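5-formaminoimidazole-4-carboxamide-1-(beta)-D-ribofuranosyl 5'-monophosphate synthetase (Methanocaldococcus jannaschii, PDB 2R7N) catalyses the ATP- and formate-dependent formylation of AICAR to FAICAR, a folate-independent step of de novo purine biosynthesis. Local coordinates at residues Ala135-Pro140 and Leu306-Met311. Residues are numbered along the deposited sequence; the frame is centred on the assembly and turned at random.
With ADP (adenosine-5'-diphosphate), chain D.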
# COMPACT_ATOMS: atom_id res chain seq x y z
N ALA A 135 -17.73 -29.78 23.60
CA ALA A 135 -17.98 -28.52 22.91
C ALA A 135 -19.27 -28.63 22.12
O ALA A 135 -19.93 -27.63 21.86
CB ALA A 135 -16.82 -28.15 22.00
N GLY A 136 -19.63 -29.86 21.74
CA GLY A 136 -20.83 -30.08 20.94
C GLY A 136 -20.51 -30.13 19.46
O GLY A 136 -21.33 -29.73 18.61
N LEU A 137 -19.32 -30.60 19.14
CA LEU A 137 -18.91 -30.65 17.74
C LEU A 137 -19.09 -32.04 17.13
O LEU A 137 -18.92 -33.05 17.81
CB LEU A 137 -17.46 -30.18 17.59
CG LEU A 137 -17.22 -28.73 18.02
CD1 LEU A 137 -15.78 -28.35 17.83
CD2 LEU A 137 -18.14 -27.77 17.27
N ARG A 138 -19.47 -32.09 15.86
CA ARG A 138 -19.53 -33.35 15.14
C ARG A 138 -18.14 -33.95 14.99
O ARG A 138 -17.24 -33.31 14.45
CB ARG A 138 -20.14 -33.15 13.76
CG ARG A 138 -21.56 -32.63 13.79
CD ARG A 138 -22.17 -32.71 12.41
NE ARG A 138 -23.58 -32.34 12.43
CZ ARG A 138 -24.04 -31.13 12.11
NH1 ARG A 138 -23.20 -30.17 11.74
NH2 ARG A 138 -25.35 -30.89 12.15
N VAL A 139 -17.98 -35.17 15.49
CA VAL A 139 -16.75 -35.93 15.30
C VAL A 139 -17.09 -37.26 14.61
O VAL A 139 -18.24 -37.70 14.64
CB VAL A 139 -16.04 -36.18 16.65
CG1 VAL A 139 -15.41 -34.89 17.15
CG2 VAL A 139 -17.01 -36.72 17.68
N PRO A 140 -16.10 -37.88 13.95
CA PRO A 140 -16.41 -39.20 13.37
C PRO A 140 -16.71 -40.22 14.47
O PRO A 140 -16.15 -40.12 15.56
CB PRO A 140 -15.14 -39.58 12.62
CG PRO A 140 -14.06 -38.71 13.17
CD PRO A 140 -14.71 -37.47 13.71
N LEU A 306 -20.02 -30.24 8.90
CA LEU A 306 -18.58 -30.30 9.07
C LEU A 306 -18.25 -31.19 10.25
O LEU A 306 -18.69 -30.95 11.37
CB LEU A 306 -18.00 -28.90 9.30
CG LEU A 306 -17.92 -27.92 8.12
CD1 LEU A 306 -17.92 -26.50 8.66
CD2 LEU A 306 -16.67 -28.20 7.29
N VAL A 307 -17.44 -32.20 10.00
CA VAL A 307 -17.11 -33.17 11.01
C VAL A 307 -15.63 -33.03 11.34
O VAL A 307 -14.77 -33.16 10.48
CB VAL A 307 -17.40 -34.62 10.52
CG1 VAL A 307 -16.98 -35.64 11.58
CG2 VAL A 307 -18.88 -34.78 10.15
N VAL A 308 -15.34 -32.77 12.61
CA VAL A 308 -13.97 -32.50 13.03
C VAL A 308 -13.25 -33.79 13.39
O VAL A 308 -13.62 -34.47 14.36
CB VAL A 308 -13.97 -31.56 14.25
CG1 VAL A 308 -12.56 -31.17 14.64
CG2 VAL A 308 -14.83 -30.33 13.96
N PHE A 309 -12.22 -34.13 12.63
CA PHE A 309 -11.50 -35.36 12.84
C PHE A 309 -10.20 -35.10 13.58
O PHE A 309 -9.49 -36.03 13.97
CB PHE A 309 -11.22 -36.04 11.50
CG PHE A 309 -10.23 -35.30 10.64
CD1 PHE A 309 -8.87 -35.39 10.89
CD2 PHE A 309 -10.66 -34.55 9.56
CE1 PHE A 309 -7.96 -34.72 10.10
CE2 PHE A 309 -9.75 -33.88 8.76
CZ PHE A 309 -8.40 -33.96 9.04
N GLU A 310 -9.88 -33.82 13.75
CA GLU A 310 -8.66 -33.43 14.45
C GLU A 310 -8.74 -31.95 14.82
O GLU A 310 -9.54 -31.21 14.24
CB GLU A 310 -7.43 -33.72 13.59
CG GLU A 310 -6.09 -33.55 14.29
CD GLU A 310 -5.86 -34.58 15.39
OE1 GLU A 310 -6.23 -35.75 15.20
OE2 GLU A 310 -5.29 -34.20 16.44
N MET A 311 -7.93 -31.54 15.78
CA MET A 311 -7.85 -30.14 16.14
C MET A 311 -6.47 -29.77 16.67
O MET A 311 -5.77 -30.61 17.25
CB MET A 311 -8.90 -29.79 17.19
CG MET A 311 -8.52 -30.20 18.58
SD MET A 311 -9.24 -29.12 19.83
CE MET A 311 -7.91 -27.96 20.09
PB ADP D . -3.21 -35.15 11.90
O1B ADP D . -3.55 -34.77 13.33
O2B ADP D . -2.22 -36.29 11.78
O3B ADP D . -2.90 -33.95 11.02
PA ADP D . -4.99 -37.28 11.41
O1A ADP D . -6.22 -37.38 12.28
O2A ADP D . -3.72 -38.04 11.70
O3A ADP D . -4.60 -35.72 11.30
O5' ADP D . -5.41 -37.70 9.93
C5' ADP D . -4.39 -37.81 8.95
C4' ADP D . -5.08 -37.60 7.62
O4' ADP D . -5.93 -38.73 7.34
C3' ADP D . -6.00 -36.38 7.65
O3' ADP D . -5.33 -35.21 7.19
C2' ADP D . -7.16 -36.78 6.77
O2' ADP D . -6.92 -36.40 5.41
C1' ADP D . -7.20 -38.30 6.88
N9 ADP D . -8.22 -38.59 7.90
C8 ADP D . -8.08 -38.49 9.23
N7 ADP D . -9.24 -38.79 9.87
C5 ADP D . -10.15 -39.10 8.92
C6 ADP D . -11.57 -39.52 8.89
N6 ADP D . -12.28 -39.68 10.03
N1 ADP D . -12.14 -39.72 7.69
C2 ADP D . -11.45 -39.56 6.54
N3 ADP D . -10.16 -39.19 6.48
C4 ADP D . -9.48 -38.94 7.62
O HOH W 1 -20.66 -29.34 12.08
O HOH W 2 -19.78 -29.47 14.14
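P140 and V307 meet obliquely beside the nucleotide of an ATP-grasp ligase, a worked case of an edge strand shaping a pocket through its side-chain directions. With CG1 anti to the backbone N (chi1 177°), V307 sets that methyl against the proline ring, 3.6 Å from P140 CD, and over one face of the V139–P140 peptide. The same proline carbon lies 3.3 Å from V308 O, while P140 CG approaches F309 CB. Alongside these contacts one direct hydrogen bond ties the backbones: V308 N donates to R138 O at 2.7 Å, with an N-H...O angle of 161°. R138 runs extended from CG to NE past L306 O; water 1 accepts from R138 NH1 and donates to L306 O, bridging the two. G136, in the Schellman motif that ends helix 125-135, starts the loop that reaches this edge of the five-stranded antiparallel sheet. Next to strand 292-300, F309 and E310 both face Q297 in a classic beta bulge, and the chain turns a corner. There F309 swings CG between its own N and carbonyl carbon (chi1 68°), laying one ring face towards ADP N9 while ADP O3A comes in plane at the ring edge; F309 CE1 is 3.5 Å from ADP C3'. Replacing the ring by the single methyl of an alanine here is likely to take away the flat surface lying against the adenine's imidazole side and the ribose. P140 CG, 3.7 Å from ADP N6, borders the adenine's amino end, and E310, with Q297 a predicted magnesium ligand, lies beside the diphosphate, where a metal between the two negative groups would be expected.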